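Local coordinates for Anapc5 protein (Xenopus laevis, PDB 5BPZ), which is a subunit of the anaphase-promoting complex, a ubiquitin ligase that drives the cell cycle, in which it probably has a scaffolding role, at residues 151-154 and 155-159; 103-106 and 107-110; 31-34 and 35-39; 48-51 and 52-56. All blocks are in the same frame, centred on the assembly; numbering follows the deposited sequence.

Contact 1: residues 151-154 and 155-159; sequences KLYT and SLQQY. With EDO (1,2-ethanediol), chain B.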
loop_
_atom_site.group_PDB
_atom_site.type_symbol
_atom_site.label_atom_id
_atom_site.label_comp_id
_atom_site.label_asym_id
_atom_site.label_seq_id
_atom_site.Cartn_x
_atom_site.Cartn_y
_atom_site.Cartn_z
ATOM N N LYS A 151 -8.141 1.842 15.339
ATOM C CA LYS A 151 -6.771 2.222 15.718
ATOM C C LYS A 151 -5.812 2.097 14.524
ATOM O O LYS A 151 -4.792 2.784 14.491
ATOM C CB LYS A 151 -6.251 1.418 16.937
ATOM C CG LYS A 151 -7.080 1.530 18.225
ATOM C CD LYS A 151 -7.074 2.920 18.851
ATOM C CE LYS A 151 -8.165 3.065 19.884
ATOM N NZ LYS A 151 -8.281 4.466 20.364
ATOM N N LEU A 152 -6.163 1.256 13.526
ATOM C CA LEU A 152 -5.370 1.108 12.307
ATOM C C LEU A 152 -5.555 2.331 11.405
ATOM O O LEU A 152 -4.570 2.847 10.865
ATOM C CB LEU A 152 -5.708 -0.196 11.565
ATOM C CG LEU A 152 -5.001 -0.442 10.223
ATOM C CD1 LEU A 152 -3.479 -0.549 10.393
ATOM C CD2 LEU A 152 -5.586 -1.654 9.525
ATOM N N TYR A 153 -6.806 2.807 11.265
ATOM C CA TYR A 153 -7.111 3.987 10.463
ATOM C C TYR A 153 -6.502 5.259 11.059
ATOM O O TYR A 153 -6.006 6.088 10.297
ATOM C CB TYR A 153 -8.627 4.146 10.217
ATOM C CG TYR A 153 -8.956 5.353 9.364
ATOM C CD1 TYR A 153 -8.577 5.408 8.023
ATOM C CD2 TYR A 153 -9.566 6.477 9.917
ATOM C CE1 TYR A 153 -8.824 6.537 7.248
ATOM C CE2 TYR A 153 -9.818 7.614 9.150
ATOM C CZ TYR A 153 -9.433 7.644 7.820
ATOM O OH TYR A 153 -9.666 8.758 7.057
ATOM N N THR A 154 -6.514 5.407 12.404
ATOM C CA THR A 154 -5.914 6.583 13.054
ATOM C C THR A 154 -4.391 6.553 12.856
ATOM O O THR A 154 -3.804 7.579 12.504
ATOM C CB THR A 154 -6.371 6.766 14.519
ATOM O OG1 THR A 154 -5.831 5.731 15.342
ATOM C CG2 THR A 154 -7.898 6.848 14.669
ATOM N N SER A 155 -3.775 5.354 12.995
ATOM C CA SER A 155 -2.342 5.116 12.766
ATOM C C SER A 155 -1.961 5.513 11.343
ATOM O O SER A 155 -0.876 6.055 11.134
ATOM C CB SER A 155 -1.993 3.644 12.981
ATOM O OG SER A 155 -2.124 3.287 14.346
ATOM N N LEU A 156 -2.862 5.240 10.375
ATOM C CA LEU A 156 -2.682 5.555 8.963
ATOM C C LEU A 156 -2.694 7.061 8.739
ATOM O O LEU A 156 -1.875 7.570 7.966
ATOM C CB LEU A 156 -3.746 4.853 8.107
ATOM C CG LEU A 156 -3.734 5.154 6.606
ATOM C CD1 LEU A 156 -2.538 4.511 5.909
ATOM C CD2 LEU A 156 -5.022 4.724 5.979
ATOM N N GLN A 157 -3.630 7.761 9.393
ATOM C CA GLN A 157 -3.730 9.219 9.325
ATOM C C GLN A 157 -2.453 9.861 9.874
ATOM O O GLN A 157 -1.917 10.745 9.220
ATOM C CB GLN A 157 -4.952 9.718 10.082
ATOM C CG GLN A 157 -6.267 9.391 9.388
ATOM C CD GLN A 157 -7.423 9.904 10.197
ATOM O OE1 GLN A 157 -7.590 9.557 11.369
ATOM N NE2 GLN A 157 -8.242 10.747 9.590
ATOM N N GLN A 158 -1.929 9.368 11.026
ATOM C CA GLN A 158 -0.683 9.849 11.652
ATOM C C GLN A 158 0.527 9.550 10.763
ATOM O O GLN A 158 1.450 10.358 10.698
ATOM C CB GLN A 158 -0.466 9.202 13.031
ATOM C CG GLN A 158 -1.421 9.668 14.121
ATOM C CD GLN A 158 -1.262 8.871 15.399
ATOM O OE1 GLN A 158 -1.446 7.644 15.438
ATOM N NE2 GLN A 158 -0.962 9.560 16.490
ATOM N N TYR A 159 0.531 8.374 10.109
ATOM C CA TYR A 159 1.580 7.926 9.182
ATOM C C TYR A 159 1.669 8.905 8.024
ATOM O O TYR A 159 2.763 9.352 7.702
ATOM C CB TYR A 159 1.257 6.512 8.663
ATOM C CG TYR A 159 2.325 5.867 7.800
ATOM C CD1 TYR A 159 3.527 5.435 8.354
ATOM C CD2 TYR A 159 2.076 5.560 6.462
ATOM C CE1 TYR A 159 4.486 4.785 7.581
ATOM C CE2 TYR A 159 3.016 4.878 5.686
ATOM C CZ TYR A 159 4.227 4.508 6.248
ATOM O OH TYR A 159 5.175 3.861 5.500
HETATM C C1 EDO B . 6.026 9.132 7.742
HETATM O O1 EDO B . 5.142 8.089 7.421
HETATM C C2 EDO B . 6.700 9.719 6.506
HETATM O O2 EDO B . 7.669 10.653 6.892
#
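Ser155 and Lys151 are tied by two hydrogen bonds that end on one oxygen. The carbonyl O of Lys151 takes the backbone N of Ser155, which stands well above the carbonyl plane, and also its hydroxyl, with Ser155 OG 2.7 Å from Lys151 O. OG reaches back one turn because it lies anti to its own carbonyl carbon (chi1 -68°), beside the backbone N. A small hydroxyl residue suits this place on a helix, since it can use its proton on the carbonyl four residues earlier. Thr154 OG1 adds a weak third bond to Lys151 O at 3.2 Å.

The remaining polar links are the i to i+4 backbone bonds of helix 146-164, among them Gln158 N to Thr154 O at 3.0 Å. This long last helix of the all-helical domain lies against helices 32-46 and 103-114; Leu152, Tyr153 and Leu156 are buried here, the first two against those helices.

Packing centres on Tyr153 and Gln157, one turn apart. Gln157 CG sits over one face of the Tyr153 ring, displaced toward the rim, in a CH-pi contact 4.2 Å from the ring centroid. Beyond it the amide is inclined 31° to the ring, with Gln157 CD 3.5 Å from Tyr153 CE2. Both polar ends go to backbone carbonyls at the C-terminal end of helix 85-99: Tyr153 OH to Met98 O and Gln157 NE2 to Ala99 O. Leu156 CD2 meets Tyr153 CD1 obliquely at 4.2 Å. The O1 hydroxyl of a bound ethanediol, probably from the crystallisation liquor, donates to Tyr159 O (EDO O1 to Tyr159 O 2.7 Å), and O1 also lies over one face of the Tyr159 ring, toward its rim.

Contact 2: residues 103-106 and 107-110; sequences LKDM and EQFF
Residues Leu103 to Phe110 follow an alpha-helical path, in which Leu103 O takes the N-H groups of both Met106 and Glu107, the latter at a longer 3.3 Å from Glu107 N to Leu103 O, and Phe110 N bonds to Met106 O, while Phe109 N makes its main bond to Asp105 O and a weak one to Met106 O. They lie in the early part of helix 103-114, an amphipathic helix of the all-helical Apc5 N-terminal domain, and the side chains divide accordingly.

On the buried side Met106 and Phe110 run next to each other in the same direction, touching through Met106 CG and Phe110 CE2 at 4.1 Å. Met106 is extended through SD and turns only at its last torsion (chi3 67°), and this flexible, polarisable chain suits a junction where it meets Ile35, Met98 and Tyr153 from three other helices. Phe109 and Phe110 supply broad apolar surface toward helix 32-46, and Phe110 also stacks on Tyr141.

Glu107, partly exposed, flanks the buried side. Its CG stands beside the backbone N, anti to the carbonyl carbon (chi1 -55°), which brings the chain back along the preceding turn: Glu107 CD packs obliquely on Leu103 CG at 4.0 Å and Glu107 OE1 comes 3.5 Å from Lys104 CA. The aliphatic part of a glutamate can thus pack on a leucine while its charge stays near the surface.

Toward solvent, Lys104 NZ forms a long salt bridge, 3.8 Å, with Asp105 OD1, and Asp105 OD2 accepts from Glu102 N. The Phe110 ring turns an edge to the Met106 carbonyl, its CD2 3.2 Å from Met106 O.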
loop_
_atom_site.group_PDB
_atom_site.type_symbol
_atom_site.label_atom_id
_atom_site.label_comp_id
_atom_site.label_asym_id
_atom_site.label_seq_id
_atom_site.Cartn_x
_atom_site.Cartn_y
_atom_site.Cartn_z
ATOM N N LEU A 103 -12.947 6.505 7.920
ATOM C CA LEU A 103 -12.640 5.089 8.155
ATOM C C LEU A 103 -13.122 4.214 6.995
ATOM O O LEU A 103 -12.376 3.341 6.562
ATOM C CB LEU A 103 -13.203 4.602 9.511
ATOM C CG LEU A 103 -13.247 3.077 9.781
ATOM C CD1 LEU A 103 -11.845 2.451 9.809
ATOM C CD2 LEU A 103 -13.975 2.775 11.066
ATOM N N LYS A 104 -14.336 4.497 6.459
ATOM C CA LYS A 104 -14.945 3.793 5.319
ATOM C C LYS A 104 -14.034 3.726 4.081
ATOM O O LYS A 104 -14.089 2.741 3.348
ATOM C CB LYS A 104 -16.326 4.384 4.954
ATOM C CG LYS A 104 -16.320 5.863 4.551
ATOM C CD LYS A 104 -17.681 6.329 4.049
ATOM C CE LYS A 104 -17.681 7.786 3.646
ATOM N NZ LYS A 104 -17.042 8.002 2.319
ATOM N N ASP A 105 -13.198 4.766 3.866
ATOM C CA ASP A 105 -12.276 4.853 2.733
ATOM C C ASP A 105 -11.162 3.817 2.807
ATOM O O ASP A 105 -10.733 3.320 1.765
ATOM C CB ASP A 105 -11.738 6.280 2.563
ATOM C CG ASP A 105 -12.823 7.274 2.191
ATOM O OD1 ASP A 105 -13.501 7.060 1.158
ATOM O OD2 ASP A 105 -13.009 8.254 2.938
ATOM N N MET A 106 -10.724 3.461 4.037
ATOM C CA MET A 106 -9.718 2.425 4.262
ATOM C C MET A 106 -10.364 1.052 4.042
ATOM O O MET A 106 -9.772 0.213 3.373
ATOM C CB MET A 106 -9.101 2.540 5.669
ATOM C CG MET A 106 -7.891 1.628 5.876
ATOM S SD MET A 106 -7.245 1.560 7.566
ATOM C CE MET A 106 -8.650 0.737 8.428
ATOM N N GLU A 107 -11.597 0.851 4.566
ATOM C CA GLU A 107 -12.395 -0.380 4.433
ATOM C C GLU A 107 -12.731 -0.664 2.962
ATOM O O GLU A 107 -12.689 -1.822 2.538
ATOM C CB GLU A 107 -13.695 -0.288 5.259
ATOM C CG GLU A 107 -13.490 0.039 6.731
ATOM C CD GLU A 107 -14.761 0.142 7.548
ATOM O OE1 GLU A 107 -15.630 0.975 7.202
ATOM O OE2 GLU A 107 -14.872 -0.585 8.561
ATOM N N GLN A 108 -13.060 0.395 2.193
ATOM C CA GLN A 108 -13.376 0.319 0.766
ATOM C C GLN A 108 -12.129 -0.051 -0.045
ATOM O O GLN A 108 -12.255 -0.741 -1.053
ATOM C CB GLN A 108 -13.978 1.640 0.272
ATOM C CG GLN A 108 -14.657 1.551 -1.095
ATOM C CD GLN A 108 -15.117 2.895 -1.603
ATOM O OE1 GLN A 108 -14.696 3.957 -1.120
ATOM N NE2 GLN A 108 -15.984 2.879 -2.605
ATOM N N PHE A 109 -10.934 0.401 0.390
ATOM C CA PHE A 109 -9.675 0.051 -0.279
ATOM C C PHE A 109 -9.435 -1.460 -0.160
ATOM O O PHE A 109 -9.052 -2.096 -1.142
ATOM C CB PHE A 109 -8.469 0.847 0.275
ATOM C CG PHE A 109 -7.128 0.278 -0.163
ATOM C CD1 PHE A 109 -6.700 0.397 -1.482
ATOM C CD2 PHE A 109 -6.335 -0.440 0.726
ATOM C CE1 PHE A 109 -5.491 -0.171 -1.897
ATOM C CE2 PHE A 109 -5.122 -1.003 0.310
ATOM C CZ PHE A 109 -4.710 -0.865 -1.000
ATOM N N PHE A 110 -9.657 -2.016 1.046
ATOM C CA PHE A 110 -9.496 -3.440 1.336
ATOM C C PHE A 110 -10.479 -4.309 0.550
ATOM O O PHE A 110 -10.071 -5.360 0.050
ATOM C CB PHE A 110 -9.572 -3.712 2.849
ATOM C CG PHE A 110 -8.249 -3.512 3.554
ATOM C CD1 PHE A 110 -7.278 -4.507 3.540
ATOM C CD2 PHE A 110 -7.967 -2.324 4.218
ATOM C CE1 PHE A 110 -6.048 -4.318 4.178
ATOM C CE2 PHE A 110 -6.742 -2.139 4.866
ATOM C CZ PHE A 110 -5.789 -3.133 4.836
#

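Contact 3: residues 31-34 and 35-39; sequences TPYK and ISVLV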
loop_
_atom_site.group_PDB
_atom_site.type_symbol
_atom_site.label_atom_id
_atom_site.label_comp_id
_atom_site.label_asym_id
_atom_site.label_seq_id
_atom_site.Cartn_x
_atom_site.Cartn_y
_atom_site.Cartn_z
ATOM N N THR A 31 -0.079 -2.857 9.303
ATOM C CA THR A 31 0.341 -1.513 9.709
ATOM C C THR A 31 0.151 -0.506 8.555
ATOM O O THR A 31 0.021 -0.943 7.408
ATOM C CB THR A 31 1.817 -1.525 10.168
ATOM O OG1 THR A 31 2.637 -2.037 9.121
ATOM C CG2 THR A 31 2.046 -2.295 11.468
ATOM N N PRO A 32 0.190 0.837 8.814
ATOM C CA PRO A 32 0.086 1.808 7.700
ATOM C C PRO A 32 1.144 1.635 6.594
ATOM O O PRO A 32 0.847 1.922 5.434
ATOM C CB PRO A 32 0.205 3.169 8.388
ATOM C CG PRO A 32 -0.084 2.926 9.821
ATOM C CD PRO A 32 0.326 1.525 10.118
ATOM N N TYR A 33 2.354 1.133 6.930
ATOM C CA TYR A 33 3.389 0.847 5.927
ATOM C C TYR A 33 2.917 -0.288 4.994
ATOM O O TYR A 33 3.086 -0.193 3.772
ATOM C CB TYR A 33 4.733 0.457 6.585
ATOM C CG TYR A 33 5.701 -0.171 5.607
ATOM C CD1 TYR A 33 6.389 0.607 4.678
ATOM C CD2 TYR A 33 5.886 -1.551 5.567
ATOM C CE1 TYR A 33 7.244 0.030 3.746
ATOM C CE2 TYR A 33 6.738 -2.140 4.631
ATOM C CZ TYR A 33 7.426 -1.342 3.733
ATOM O OH TYR A 33 8.265 -1.905 2.807
ATOM N N LYS A 34 2.354 -1.367 5.587
ATOM C CA LYS A 34 1.859 -2.543 4.859
ATOM C C LYS A 34 0.717 -2.150 3.921
ATOM O O LYS A 34 0.663 -2.657 2.807
ATOM C CB LYS A 34 1.407 -3.655 5.825
ATOM C CG LYS A 34 2.523 -4.242 6.688
ATOM C CD LYS A 34 3.143 -5.498 6.096
ATOM C CE LYS A 34 3.679 -6.436 7.156
ATOM N NZ LYS A 34 4.861 -5.881 7.867
ATOM N N ILE A 35 -0.159 -1.210 4.359
ATOM C CA ILE A 35 -1.282 -0.654 3.583
ATOM C C ILE A 35 -0.720 0.084 2.364
ATOM O O ILE A 35 -1.197 -0.099 1.240
ATOM C CB ILE A 35 -2.164 0.267 4.477
ATOM C CG1 ILE A 35 -2.955 -0.569 5.520
ATOM C CG2 ILE A 35 -3.112 1.128 3.635
ATOM C CD1 ILE A 35 -3.609 0.283 6.709
ATOM N N SER A 36 0.332 0.874 2.594
ATOM C CA SER A 36 1.039 1.643 1.572
ATOM C C SER A 36 1.669 0.726 0.511
ATOM O O SER A 36 1.668 1.052 -0.675
ATOM C CB SER A 36 2.072 2.539 2.241
ATOM O OG SER A 36 1.426 3.373 3.190
ATOM N N VAL A 37 2.141 -0.452 0.933
ATOM C CA VAL A 37 2.696 -1.474 0.038
ATOM C C VAL A 37 1.561 -2.083 -0.815
ATOM O O VAL A 37 1.733 -2.268 -2.020
ATOM C CB VAL A 37 3.536 -2.528 0.798
ATOM C CG1 VAL A 37 3.962 -3.664 -0.129
ATOM C CG2 VAL A 37 4.766 -1.872 1.428
ATOM N N LEU A 38 0.387 -2.315 -0.202
ATOM C CA LEU A 38 -0.803 -2.806 -0.902
ATOM C C LEU A 38 -1.237 -1.788 -1.954
ATOM O O LEU A 38 -1.522 -2.180 -3.076
ATOM C CB LEU A 38 -1.959 -3.106 0.077
ATOM C CG LEU A 38 -1.753 -4.263 1.060
ATOM C CD1 LEU A 38 -2.855 -4.278 2.101
ATOM C CD2 LEU A 38 -1.679 -5.635 0.335
ATOM N N VAL A 39 -1.239 -0.478 -1.602
ATOM C CA VAL A 39 -1.557 0.656 -2.493
ATOM C C VAL A 39 -0.554 0.626 -3.668
ATOM O O VAL A 39 -0.959 0.749 -4.825
ATOM C CB VAL A 39 -1.514 2.016 -1.729
ATOM C CG1 VAL A 39 -1.470 3.204 -2.687
ATOM C CG2 VAL A 39 -2.689 2.148 -0.757
#
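Tyr33 presents one face of its ring to Val37, a turn further on. The methyl CG2 of Val37 stands 3.5 Å above the Tyr33 ring plane and is displaced toward the rim, with Val37 CG2 3.6 Å from Tyr33 CZ; the CH-pi contact lies 23° off the ring normal. Val37 CG2 is there because it lies anti to its own carbonyl carbon, while CG1 lies anti to the backbone N (chi1 173°). A beta-branched residue suits the site, as one methyl can cover the ring and the other face elsewhere. The phenol OH, at the ring end that the methyl covers, is hydrogen-bonded to Leu65 O, which holds that end of the ring.

Ser36 also reaches back one turn, to Pro32. Its OG meets Pro32 O at 2.7 Å and its N meets the same oxygen at 3.1 Å, the two donors arriving from opposite faces of the carbonyl plane. The buried hydroxyl thus uses its proton within its own helix.

Ile35 lays CG1 back along the first turn, 3.5 Å from Thr31 O, the oxygen that accepts Ile35 N. Thr31 has its hydroxyl bonded to Asp70, and Pro32, lacking an N-H to satisfy, fits the first turn. The arrangement is that of the first turns of a central helix, 32-46, with threonine at the N-cap position and proline next, packed against helices 85-99, 103-114, 129-142 and 146-164.

Contact 4: residues 48-51 and 52-56; sequences TKIS and LVEKR
Glu54 OE1 is gripped by Ser51: the backbone N of Ser51 donates to it at 2.9 Å in an almost straight bond (175°), and Ser51 OG lies 3.0 Å from the same oxygen, although where the hydroxyl proton goes is not settled. The return bond runs from Glu54 N to Ser51 OG at 3.2 Å. Together these make a capping box, with Ser51 as the N-cap of helix 52-67 and Glu54 three residues on.

Each residue type fits its role. Serine has a short hydroxyl that can turn back to a first-turn N-H; here OG stands between the backbone N and the carbonyl carbon (chi1 67°), close to the helix entrance. Glutamate is long enough to reach back to the N-cap N-H, which approaches OE1 on its anti side, 26° out of the carboxylate plane. Its negative charge also lies at the positive end of the helix dipole, which would probably favour the ionised form.

The helix proper opens with Lys55 N bonding to Ser51 O at 3.0 Å. Alongside the cap, Ile50 and Lys55 meet at a slant. Lys55 runs fully extended beyond CG, carrying its ammonium to Ser45 O near the end of helix 32-46 and tying the two helices across the loop. The van der Waals touch is made by Ile50 CD1, 3.6 Å from Lys55 CG.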
loop_
_atom_site.group_PDB
_atom_site.type_symbol
_atom_site.label_atom_id
_atom_site.label_comp_id
_atom_site.label_asym_id
_atom_site.label_seq_id
_atom_site.Cartn_x
_atom_site.Cartn_y
_atom_site.Cartn_z
ATOM N N THR A 48 -1.046 2.335 -16.704
ATOM C CA THR A 48 -1.358 2.324 -18.138
ATOM C C THR A 48 -0.154 2.736 -19.021
ATOM O O THR A 48 -0.258 2.689 -20.243
ATOM C CB THR A 48 -2.562 3.249 -18.416
ATOM O OG1 THR A 48 -2.192 4.584 -18.069
ATOM C CG2 THR A 48 -3.833 2.832 -17.659
ATOM N N LYS A 49 0.966 3.151 -18.411
ATOM C CA LYS A 49 2.125 3.666 -19.147
ATOM C C LYS A 49 3.267 2.667 -19.329
ATOM O O LYS A 49 4.244 2.989 -20.009
ATOM C CB LYS A 49 2.627 4.970 -18.510
ATOM C CG LYS A 49 1.589 6.093 -18.564
ATOM C CD LYS A 49 2.137 7.383 -18.009
ATOM C CE LYS A 49 1.080 8.457 -17.967
ATOM N NZ LYS A 49 1.592 9.705 -17.345
ATOM N N ILE A 50 3.132 1.448 -18.784
ATOM C CA ILE A 50 4.122 0.382 -18.956
ATOM C C ILE A 50 3.436 -0.915 -19.374
ATOM O O ILE A 50 2.263 -1.137 -19.059
ATOM C CB ILE A 50 5.096 0.198 -17.754
ATOM C CG1 ILE A 50 4.388 -0.384 -16.520
ATOM C CG2 ILE A 50 5.871 1.500 -17.417
ATOM C CD1 ILE A 50 5.324 -1.057 -15.570
ATOM N N SER A 51 4.159 -1.754 -20.110
ATOM C CA SER A 51 3.647 -3.025 -20.610
ATOM C C SER A 51 3.503 -4.050 -19.478
ATOM O O SER A 51 4.106 -3.883 -18.409
ATOM C CB SER A 51 4.603 -3.570 -21.668
ATOM O OG SER A 51 5.841 -3.920 -21.082
ATOM N N LEU A 52 2.755 -5.132 -19.734
ATOM C CA LEU A 52 2.588 -6.229 -18.776
ATOM C C LEU A 52 3.957 -6.904 -18.458
ATOM O O LEU A 52 4.226 -7.248 -17.305
ATOM C CB LEU A 52 1.570 -7.252 -19.301
ATOM C CG LEU A 52 1.156 -8.379 -18.344
ATOM C CD1 LEU A 52 0.597 -7.828 -17.007
ATOM C CD2 LEU A 52 0.178 -9.313 -19.008
ATOM N N VAL A 53 4.831 -7.025 -19.467
ATOM C CA VAL A 53 6.172 -7.571 -19.289
ATOM C C VAL A 53 6.982 -6.707 -18.284
ATOM O O VAL A 53 7.554 -7.248 -17.336
ATOM C CB VAL A 53 6.867 -7.778 -20.667
ATOM C CG1 VAL A 53 8.384 -7.835 -20.542
ATOM C CG2 VAL A 53 6.339 -9.036 -21.349
ATOM N N GLU A 54 6.977 -5.370 -18.469
ATOM C CA GLU A 54 7.662 -4.398 -17.603
ATOM C C GLU A 54 7.084 -4.454 -16.185
ATOM O O GLU A 54 7.829 -4.319 -15.224
ATOM C CB GLU A 54 7.565 -2.966 -18.172
ATOM C CG GLU A 54 8.323 -2.741 -19.473
ATOM C CD GLU A 54 8.086 -1.382 -20.114
ATOM O OE1 GLU A 54 6.980 -1.153 -20.660
ATOM O OE2 GLU A 54 9.012 -0.540 -20.065
ATOM N N LYS A 55 5.765 -4.686 -16.061
ATOM C CA LYS A 55 5.064 -4.813 -14.774
ATOM C C LYS A 55 5.557 -6.043 -14.022
ATOM O O LYS A 55 5.737 -5.976 -12.813
ATOM C CB LYS A 55 3.548 -4.930 -14.986
ATOM C CG LYS A 55 2.854 -3.599 -15.193
ATOM C CD LYS A 55 1.374 -3.781 -15.465
ATOM C CE LYS A 55 0.751 -2.459 -15.795
ATOM N NZ LYS A 55 -0.705 -2.586 -16.081
ATOM N N ARG A 56 5.778 -7.161 -14.750
ATOM C CA ARG A 56 6.264 -8.412 -14.182
ATOM C C ARG A 56 7.693 -8.252 -13.655
ATOM O O ARG A 56 7.996 -8.749 -12.567
ATOM C CB ARG A 56 6.088 -9.582 -15.168
ATOM C CG ARG A 56 4.593 -9.859 -15.441
ATOM C CD ARG A 56 4.256 -11.262 -15.907
ATOM N NE ARG A 56 4.845 -11.553 -17.210
ATOM C CZ ARG A 56 4.162 -11.770 -18.328
ATOM N NH1 ARG A 56 2.833 -11.768 -18.319
ATOM N NH2 ARG A 56 4.800 -12.016 -19.461
#

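Overall arrangement
Contacts 1, 2 and 3 belong to one interlocked region, whereas contact 4 stands apart, its nearest atoms about 12 Å from those of contact 3. Contact 3, its centre about 3 Å from that of the chain, is buried; contacts 1 and 2 are partly buried, and contact 4 is at the surface. Tyr159 of contact 1 packs on Pro32 and Ser36, Phe109 and Phe110 of contact 2 on Leu38, and Tyr153 on Met106. Contacts 1 and 3 each have a serine whose N and OG both bond to the carbonyl four residues back, and a tyrosine face covered by Gln157 CG or a valine methyl. Contact 2 pairs a methionine methylene with a phenyl ring; contact 4 depends chiefly on polar capping.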